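Local coordinates for protein exotoxin 5 (Staphylococcus aureus subsp. aureus COL, PDB 3R2I) that is of unknown function but belongs to the staphylococcal superantigen-like exotoxins, which combine an OB-fold domain with a beta-grasp domain, at residues Pro74-Val79 and Thr140-Arg145; Val89-Gln94 and Ala98-Leu103; Pro124-Ile127 and Ile133-Val136. All coordinates share one frame; numbering follows the deposited sequence.

Contact 1. Residues Pro74-Val79 and Thr140-Arg145; sequences PTNISV and TKKNVR
Lys-142 NZ donates a hydrogen bond of 2.9 Å to Asn-76 OD1, and this single polar bond is what joins Pro74-Val79 to Thr140-Arg145 on the surface of the OB-fold domain. It illustrates how two chain segments some sixty residues apart can be tied by side chains while their backbones are held by a third element. That element is residues 117-120: backbone bonds run from Leu-118 to Ile-77 and from Val-120 to Pro-74, and from Gly-117 and Asp-119 to Lys-142 and Thr-140. Asn-76 and Ile-77 both face Leu-118 in a G1 beta bulge, and Asn-76 takes the left-handed backbone conformation that such a bulge uses at its first position. The backbones of the pair are well separated, with Asn-76 CA 6.2 Å from Lys-142 CA, and the side chains make up the difference.

The lysine starts between its own backbone N and carbonyl carbon (chi1 76°), then runs fully extended beside the asparagine, both side chains pointing the same way. The ammonium group does not approach a lone pair of the amide oxygen. It sits above the carbonyl plane, 60° out of it, with a C=O...N angle of 106°, so the bond probably owes more to charge and dipole attraction than to strict direction. A second-shell residue helps to place the acceptor: Asp-119 OD1 accepts from Asn-76 N and is also hydrogen-bonded to Thr-75 OG1, which probably steadies the backbone from which the amide projects. The touching residues lie at the surface and bury little area between them, 110 Å² in all. Behind the ammonium group along the chain, Lys-142 CD lies 3.5 Å from Asn-76 OD1.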
loop_
_atom_site.group_PDB
_atom_site.type_symbol
_atom_site.label_atom_id
_atom_site.label_comp_id
_atom_site.label_asym_id
_atom_site.label_seq_id
_atom_site.Cartn_x
_atom_site.Cartn_y
_atom_site.Cartn_z
ATOM N N PRO A 74 -2.388 -12.365 0.229
ATOM C CA PRO A 74 -3.271 -13.492 0.027
ATOM C C PRO A 74 -4.179 -13.155 -1.158
ATOM O O PRO A 74 -4.569 -12.006 -1.341
ATOM C CB PRO A 74 -4.037 -13.564 1.346
ATOM C CG PRO A 74 -3.956 -12.172 1.901
ATOM C CD PRO A 74 -2.601 -11.739 1.541
ATOM N N THR A 75 -4.514 -14.172 -1.937
ATOM C CA THR A 75 -5.249 -13.980 -3.172
ATOM C C THR A 75 -6.450 -14.883 -3.325
ATOM O O THR A 75 -6.531 -15.956 -2.725
ATOM C CB THR A 75 -4.287 -14.239 -4.382
ATOM O OG1 THR A 75 -4.985 -14.035 -5.621
ATOM C CG2 THR A 75 -3.731 -15.681 -4.366
ATOM N N ASN A 76 -7.372 -14.433 -4.170
ATOM C CA ASN A 76 -8.583 -15.185 -4.518
ATOM C C ASN A 76 -9.349 -15.627 -3.300
ATOM O O ASN A 76 -9.641 -16.780 -3.126
ATOM C CB ASN A 76 -8.215 -16.406 -5.364
ATOM C CG ASN A 76 -9.449 -17.057 -6.012
ATOM O OD1 ASN A 76 -10.473 -16.398 -6.231
ATOM N ND2 ASN A 76 -9.336 -18.342 -6.344
ATOM N N ILE A 77 -9.722 -14.664 -2.491
ATOM C CA ILE A 77 -10.391 -14.928 -1.245
ATOM C C ILE A 77 -11.885 -14.758 -1.364
ATOM O O ILE A 77 -12.364 -13.858 -2.065
ATOM C CB ILE A 77 -9.872 -13.948 -0.200
ATOM C CG1 ILE A 77 -8.350 -14.107 -0.055
ATOM C CG2 ILE A 77 -10.525 -14.199 1.134
ATOM C CD1 ILE A 77 -7.659 -12.854 0.406
ATOM N N SER A 78 -12.609 -15.646 -0.693
ATOM C CA SER A 78 -14.055 -15.585 -0.640
ATOM C C SER A 78 -14.367 -15.264 0.806
ATOM O O SER A 78 -13.883 -15.951 1.707
ATOM C CB SER A 78 -14.677 -16.890 -1.090
ATOM O OG SER A 78 -14.456 -17.071 -2.492
ATOM N N VAL A 79 -15.138 -14.203 1.035
ATOM C CA VAL A 79 -15.431 -13.784 2.396
ATOM C C VAL A 79 -16.635 -12.848 2.467
ATOM O O VAL A 79 -17.073 -12.295 1.452
ATOM C CB VAL A 79 -14.188 -13.106 3.004
ATOM C CG1 VAL A 79 -13.870 -11.834 2.273
ATOM C CG2 VAL A 79 -14.342 -12.870 4.522
ATOM N N THR A 140 -8.689 -5.661 -3.496
ATOM C CA THR A 140 -8.822 -5.465 -4.948
ATOM C C THR A 140 -9.467 -6.680 -5.559
ATOM O O THR A 140 -9.581 -7.694 -4.911
ATOM C CB THR A 140 -7.431 -5.304 -5.619
ATOM O OG1 THR A 140 -6.595 -6.402 -5.241
ATOM C CG2 THR A 140 -6.745 -3.975 -5.187
ATOM N N LYS A 141 -9.920 -6.560 -6.792
ATOM C CA LYS A 141 -10.465 -7.677 -7.522
ATOM C C LYS A 141 -9.309 -8.420 -8.173
ATOM O O LYS A 141 -8.422 -7.807 -8.765
ATOM C CB LYS A 141 -11.448 -7.204 -8.580
ATOM C CG LYS A 141 -12.719 -6.623 -7.998
ATOM C CD LYS A 141 -13.779 -6.294 -9.097
ATOM C CE LYS A 141 -15.021 -5.676 -8.468
ATOM N NZ LYS A 141 -16.057 -5.298 -9.467
ATOM N N LYS A 142 -9.302 -9.742 -8.061
ATOM C CA LYS A 142 -8.208 -10.531 -8.637
ATOM C C LYS A 142 -8.126 -10.375 -10.153
ATOM O O LYS A 142 -9.109 -9.979 -10.799
ATOM C CB LYS A 142 -8.373 -12.022 -8.318
ATOM C CG LYS A 142 -9.463 -12.729 -9.163
ATOM C CD LYS A 142 -9.601 -14.182 -8.744
ATOM C CE LYS A 142 -10.576 -14.937 -9.638
ATOM N NZ LYS A 142 -10.795 -16.342 -9.150
ATOM N N ASN A 143 -6.980 -10.735 -10.726
ATOM C CA ASN A 143 -6.817 -10.655 -12.185
ATOM C C ASN A 143 -7.789 -11.567 -12.876
ATOM O O ASN A 143 -7.985 -12.699 -12.429
ATOM C CB ASN A 143 -5.419 -11.098 -12.636
ATOM C CG ASN A 143 -4.328 -10.171 -12.171
ATOM O OD1 ASN A 143 -4.591 -9.158 -11.533
ATOM N ND2 ASN A 143 -3.077 -10.531 -12.470
ATOM N N VAL A 144 -8.367 -11.086 -13.974
ATOM C CA VAL A 144 -9.292 -11.891 -14.776
ATOM C C VAL A 144 -8.449 -12.856 -15.627
ATOM O O VAL A 144 -7.294 -12.551 -15.956
ATOM C CB VAL A 144 -10.161 -11.008 -15.687
ATOM C CG1 VAL A 144 -10.901 -9.961 -14.843
ATOM C CG2 VAL A 144 -9.299 -10.326 -16.777
ATOM N N ARG A 145 -9.010 -14.001 -16.005
ATOM C CA ARG A 145 -8.248 -14.994 -16.787
ATOM C C ARG A 145 -7.603 -14.439 -18.055
ATOM O O ARG A 145 -8.193 -13.603 -18.745
ATOM C CB ARG A 145 -9.093 -16.230 -17.138
ATOM C CG ARG A 145 -9.559 -16.996 -15.919
ATOM C CD ARG A 145 -9.882 -18.475 -16.223
ATOM N NE ARG A 145 -10.291 -19.201 -15.006
ATOM C CZ ARG A 145 -9.464 -19.593 -14.022
ATOM N NH1 ARG A 145 -8.161 -19.306 -14.061
ATOM N NH2 ARG A 145 -9.946 -20.249 -12.963
#

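Contact 2. Residues Val89-Gln94 and Ala98-Leu103; sequences VLNFKQ and AFKVFL
Phe-92 places CG between its backbone N and carbonyl carbon (chi1 64°), whereas Phe-99 turns its CG anti to the carbonyl carbon (chi1 -66°). These choices bring the Phe-92 ring against the base of its partner: Phe-99 CB lies over one face, 3.8 Å from the ring centroid and offset toward the rim. The two rings are nearly parallel, at 21°, but slid apart so that they barely overlap. Val-101 CG2 adds an oblique contact 3.7 Å from Phe-92 CE2. The two strands form an antiparallel hairpin of the OB-fold barrel, in which Leu-90/Val-101 and Phe-92/Phe-99 are the hydrogen-bonded pairs; Leu-90 N to Val-101 O measures 2.8 Å.

That face, with Leu-90, is apolar; the face of Val-89, Asn-91, Lys-100 and Phe-102 is mixed. Val-89 CG1 sits over the centre of the Phe-102 ring, 3.9 Å from its centroid. Lys-100, bent near its end, curls so that NZ reaches Asn-91 OD1 at 2.9 Å. A water donates to the same OD1 and to Phe-99 O, while Asn-91 ND2 is bonded to Glu-82. Held by a lysine and a water at OD1, the amide is probably fixed in its rotation.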
loop_
_atom_site.group_PDB
_atom_site.type_symbol
_atom_site.label_atom_id
_atom_site.label_comp_id
_atom_site.label_asym_id
_atom_site.label_seq_id
_atom_site.Cartn_x
_atom_site.Cartn_y
_atom_site.Cartn_z
ATOM N N VAL A 89 -15.295 -6.171 9.614
ATOM C CA VAL A 89 -14.059 -6.800 9.200
ATOM C C VAL A 89 -14.271 -8.036 8.328
ATOM O O VAL A 89 -15.353 -8.616 8.292
ATOM C CB VAL A 89 -13.253 -7.286 10.420
ATOM C CG1 VAL A 89 -13.019 -6.152 11.349
ATOM C CG2 VAL A 89 -13.962 -8.455 11.153
ATOM N N LEU A 90 -13.206 -8.405 7.628
ATOM C CA LEU A 90 -13.164 -9.602 6.812
ATOM C C LEU A 90 -12.225 -10.593 7.490
ATOM O O LEU A 90 -11.049 -10.342 7.613
ATOM C CB LEU A 90 -12.645 -9.293 5.407
ATOM C CG LEU A 90 -13.458 -8.328 4.535
ATOM C CD1 LEU A 90 -12.751 -8.144 3.209
ATOM C CD2 LEU A 90 -14.935 -8.787 4.300
ATOM N N ASN A 91 -12.758 -11.684 8.017
ATOM C CA ASN A 91 -11.914 -12.687 8.638
ATOM C C ASN A 91 -11.697 -13.860 7.697
ATOM O O ASN A 91 -12.666 -14.435 7.183
ATOM C CB ASN A 91 -12.570 -13.233 9.888
ATOM C CG ASN A 91 -12.624 -12.239 10.977
ATOM O OD1 ASN A 91 -11.597 -11.641 11.316
ATOM N ND2 ASN A 91 -13.793 -12.106 11.610
ATOM N N PHE A 92 -10.439 -14.212 7.488
ATOM C CA PHE A 92 -10.091 -15.339 6.649
ATOM C C PHE A 92 -8.629 -15.771 6.934
ATOM O O PHE A 92 -7.879 -15.056 7.622
ATOM C CB PHE A 92 -10.267 -14.970 5.177
ATOM C CG PHE A 92 -9.349 -13.871 4.709
ATOM C CD1 PHE A 92 -8.111 -14.182 4.136
ATOM C CD2 PHE A 92 -9.736 -12.533 4.802
ATOM C CE1 PHE A 92 -7.249 -13.192 3.694
ATOM C CE2 PHE A 92 -8.866 -11.500 4.381
ATOM C CZ PHE A 92 -7.619 -11.821 3.840
ATOM N N LYS A 93 -8.285 -16.949 6.405
ATOM C CA LYS A 93 -6.975 -17.568 6.503
ATOM C C LYS A 93 -6.462 -18.011 5.139
ATOM O O LYS A 93 -7.231 -18.299 4.248
ATOM C CB LYS A 93 -7.031 -18.814 7.376
ATOM C CG LYS A 93 -7.601 -18.565 8.731
ATOM C CD LYS A 93 -7.437 -19.760 9.674
ATOM C CE LYS A 93 -5.969 -20.034 10.051
ATOM N NZ LYS A 93 -5.901 -21.064 11.143
ATOM N N GLN A 94 -5.146 -18.087 5.006
ATOM C CA GLN A 94 -4.502 -18.556 3.779
ATOM C C GLN A 94 -3.036 -18.840 4.100
ATOM O O GLN A 94 -2.379 -18.038 4.775
ATOM C CB GLN A 94 -4.647 -17.525 2.642
ATOM C CG GLN A 94 -4.106 -18.021 1.304
ATOM C CD GLN A 94 -4.555 -17.176 0.117
ATOM O OE1 GLN A 94 -3.737 -16.636 -0.614
ATOM N NE2 GLN A 94 -5.855 -17.039 -0.051
ATOM N N ALA A 98 -3.787 -16.021 9.538
ATOM C CA ALA A 98 -5.164 -15.587 9.745
ATOM C C ALA A 98 -5.133 -14.078 9.607
ATOM O O ALA A 98 -4.245 -13.399 10.106
ATOM C CB ALA A 98 -5.683 -16.007 11.099
ATOM N N PHE A 99 -6.081 -13.571 8.861
ATOM C CA PHE A 99 -6.156 -12.188 8.571
ATOM C C PHE A 99 -7.470 -11.572 9.070
ATOM O O PHE A 99 -8.500 -12.227 9.074
ATOM C CB PHE A 99 -6.066 -12.038 7.047
ATOM C CG PHE A 99 -4.726 -12.461 6.461
ATOM C CD1 PHE A 99 -3.671 -11.565 6.404
ATOM C CD2 PHE A 99 -4.538 -13.719 5.942
ATOM C CE1 PHE A 99 -2.438 -11.928 5.832
ATOM C CE2 PHE A 99 -3.297 -14.091 5.391
ATOM C CZ PHE A 99 -2.256 -13.188 5.345
ATOM N N LYS A 100 -7.409 -10.327 9.505
ATOM C CA LYS A 100 -8.595 -9.586 9.929
ATOM C C LYS A 100 -8.475 -8.225 9.241
ATOM O O LYS A 100 -7.664 -7.399 9.618
ATOM C CB LYS A 100 -8.736 -9.516 11.457
ATOM C CG LYS A 100 -9.898 -8.615 11.918
ATOM C CD LYS A 100 -10.101 -8.611 13.438
ATOM C CE LYS A 100 -11.027 -9.757 13.978
ATOM N NZ LYS A 100 -10.589 -11.159 13.976
ATOM N N VAL A 101 -9.243 -8.036 8.164
ATOM C CA VAL A 101 -9.169 -6.820 7.362
ATOM C C VAL A 101 -10.325 -5.896 7.679
ATOM O O VAL A 101 -11.491 -6.252 7.473
ATOM C CB VAL A 101 -9.102 -7.184 5.882
ATOM C CG1 VAL A 101 -8.962 -5.919 5.003
ATOM C CG2 VAL A 101 -7.909 -8.108 5.650
ATOM N N PHE A 102 -9.981 -4.715 8.202
ATOM C CA PHE A 102 -10.963 -3.724 8.640
ATOM C C PHE A 102 -11.509 -2.951 7.470
ATOM O O PHE A 102 -10.784 -2.684 6.485
ATOM C CB PHE A 102 -10.364 -2.762 9.685
ATOM C CG PHE A 102 -10.135 -3.396 11.024
ATOM C CD1 PHE A 102 -9.138 -4.354 11.205
ATOM C CD2 PHE A 102 -10.914 -3.060 12.109
ATOM C CE1 PHE A 102 -8.946 -4.972 12.436
ATOM C CE2 PHE A 102 -10.723 -3.682 13.354
ATOM C CZ PHE A 102 -9.736 -4.631 13.516
ATOM N N LEU A 103 -12.801 -2.646 7.565
ATOM C CA LEU A 103 -13.525 -1.891 6.559
ATOM C C LEU A 103 -13.995 -0.650 7.269
ATOM O O LEU A 103 -14.780 -0.709 8.202
ATOM C CB LEU A 103 -14.693 -2.698 6.029
ATOM C CG LEU A 103 -14.349 -4.095 5.499
ATOM C CD1 LEU A 103 -15.665 -4.910 5.256
ATOM C CD2 LEU A 103 -13.515 -3.937 4.242
HETATM O O HOH W 1 -9.374 -13.262 11.572
#

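Contact 3. Residues Pro124-Ile127 and Ile133-Val136; sequences PELI and IYSV
Glu-125 N gives a nearly straight hydrogen bond to Tyr-134 O, 2.9 Å long with 174° at the hydrogen, and the same oxygen receives a CA-H contact from Pro-124 CA at 3.5 Å. Tyr-134 N in turn donates to Leu-126 O, the carbonyl of the next residue along, over a long 3.3 Å. Both backbone polar atoms of Tyr-134 therefore find backbone partners in Pro124-Ile127, one bond short and straight, the other long.

Val-136 N is met by a water instead. This water accepts from Val-136 N at 3.0 Å and donates to Glu-125 OE2 at 2.7 Å, linking the backbone of one segment to the carboxylate of the other. The glutamate chain bends at chi2 (-72°), and its CG passes obliquely across Val-136 CG2 at 4.1 Å. Its carboxylate is amply supplied with partners: OE2 is also hydrogen-bonded to Tyr-66 OH, while OE1 forms a salt bridge with Lys-226. These bonds should favour the charged form and may fix the rotation of the group. Two other polar ends are satisfied by residues flanking Pro124-Ile127: Val-123 N for Ser-135 OG, Asp-128 OD2 for Tyr-134 OH. Val-136 O accepts from Lys-183.

Apolar contact is lighter. Leu-126, its CG anti to the backbone N (chi1 176°), runs alongside Tyr-134 and sets CD2 over the centre of the ring, 4.2 Å from the centroid. On the buried side Pro-124 CB meets Ile-133 CG2. The arrangement is that of a loosely bonded antiparallel beta hairpin in the OB-fold domain, with its glutamate and Val-136 reaching across to residues of the beta-grasp region.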
loop_
_atom_site.group_PDB
_atom_site.type_symbol
_atom_site.label_atom_id
_atom_site.label_comp_id
_atom_site.label_asym_id
_atom_site.label_seq_id
_atom_site.Cartn_x
_atom_site.Cartn_y
_atom_site.Cartn_z
ATOM N N PRO A 124 0.368 -5.195 8.830
ATOM C CA PRO A 124 -0.277 -5.166 10.131
ATOM C C PRO A 124 -0.279 -3.852 10.865
ATOM O O PRO A 124 0.739 -3.174 10.927
ATOM C CB PRO A 124 0.578 -6.147 10.958
ATOM C CG PRO A 124 1.897 -6.164 10.267
ATOM C CD PRO A 124 1.580 -6.034 8.824
ATOM N N GLU A 125 -1.398 -3.533 11.460
ATOM C CA GLU A 125 -1.492 -2.462 12.403
ATOM C C GLU A 125 -1.194 -2.975 13.792
ATOM O O GLU A 125 -0.775 -2.259 14.646
ATOM C CB GLU A 125 -2.864 -1.831 12.338
ATOM C CG GLU A 125 -3.323 -1.420 10.960
ATOM C CD GLU A 125 -2.614 -0.197 10.384
ATOM O OE1 GLU A 125 -2.067 0.562 11.113
ATOM O OE2 GLU A 125 -2.591 -0.001 9.187
ATOM N N LEU A 126 -1.434 -4.248 13.958
ATOM C CA LEU A 126 -1.206 -5.001 15.155
ATOM C C LEU A 126 -1.140 -6.442 14.704
ATOM O O LEU A 126 -1.799 -6.825 13.796
ATOM C CB LEU A 126 -2.361 -4.796 16.126
ATOM C CG LEU A 126 -2.550 -5.465 17.465
ATOM C CD1 LEU A 126 -3.398 -4.596 18.334
ATOM C CD2 LEU A 126 -3.166 -6.783 17.320
ATOM N N ILE A 127 -0.314 -7.222 15.351
ATOM C CA ILE A 127 -0.366 -8.648 15.220
ATOM C C ILE A 127 -0.793 -9.202 16.550
ATOM O O ILE A 127 -0.218 -8.858 17.527
ATOM C CB ILE A 127 0.967 -9.248 14.823
ATOM C CG1 ILE A 127 1.541 -8.534 13.605
ATOM C CG2 ILE A 127 0.854 -10.736 14.729
ATOM C CD1 ILE A 127 2.704 -9.101 12.995
ATOM N N ILE A 133 -3.146 -11.155 11.732
ATOM C CA ILE A 133 -2.754 -9.936 11.081
ATOM C C ILE A 133 -3.988 -9.032 10.903
ATOM O O ILE A 133 -4.900 -9.344 10.156
ATOM C CB ILE A 133 -2.093 -10.312 9.767
ATOM C CG1 ILE A 133 -0.918 -11.223 10.108
ATOM C CG2 ILE A 133 -1.666 -9.095 8.972
ATOM C CD1 ILE A 133 -0.292 -11.890 8.995
ATOM N N TYR A 134 -4.014 -7.938 11.664
ATOM C CA TYR A 134 -5.082 -6.960 11.614
ATOM C C TYR A 134 -4.625 -5.885 10.645
ATOM O O TYR A 134 -3.660 -5.190 10.949
ATOM C CB TYR A 134 -5.277 -6.351 13.015
ATOM C CG TYR A 134 -5.840 -7.293 14.049
ATOM C CD1 TYR A 134 -6.685 -6.831 15.050
ATOM C CD2 TYR A 134 -5.586 -8.660 14.005
ATOM C CE1 TYR A 134 -7.187 -7.693 16.021
ATOM C CE2 TYR A 134 -6.114 -9.516 14.954
ATOM C CZ TYR A 134 -6.895 -9.025 15.965
ATOM O OH TYR A 134 -7.398 -9.892 16.915
ATOM N N SER A 135 -5.278 -5.772 9.474
ATOM C CA SER A 135 -4.886 -4.770 8.461
ATOM C C SER A 135 -6.107 -3.958 8.031
ATOM O O SER A 135 -7.237 -4.382 8.295
ATOM C CB SER A 135 -4.186 -5.427 7.256
ATOM O OG SER A 135 -3.778 -4.463 6.270
ATOM N N VAL A 136 -5.858 -2.774 7.452
ATOM C CA VAL A 136 -6.897 -1.891 6.960
ATOM C C VAL A 136 -6.889 -1.803 5.426
ATOM O O VAL A 136 -5.851 -1.534 4.815
ATOM C CB VAL A 136 -6.756 -0.459 7.543
ATOM C CG1 VAL A 136 -7.860 0.446 7.010
ATOM C CG2 VAL A 136 -6.790 -0.457 9.059
HETATM O O HOH W 2 -2.953 -2.132 7.605
#

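All three contacts lie in the OB-fold domain and reach one curled sheet, but contact 1 is at the surface while contacts 2 and 3 are partly buried. Contact 1 is a lone side-chain bond, where charge and amide meet without apolar packing. Contact 2, a regular hairpin, buries the most area; contact 3 has sparser backbone pairing. Each of these two holds a bridging water, but in contact 3 it is bound by a carboxylate that also meets Lys-226. Strand 133-141 serves contacts 1 and 3 at its two ends, and it pairs in parallel with the second strand of contact 2, through Lys-100 N to Ile-133 O and Phe-102 N to Ser-135 O. Ile-77 packs on Phe-92, joining contacts 1 and 2 through the barrel interior.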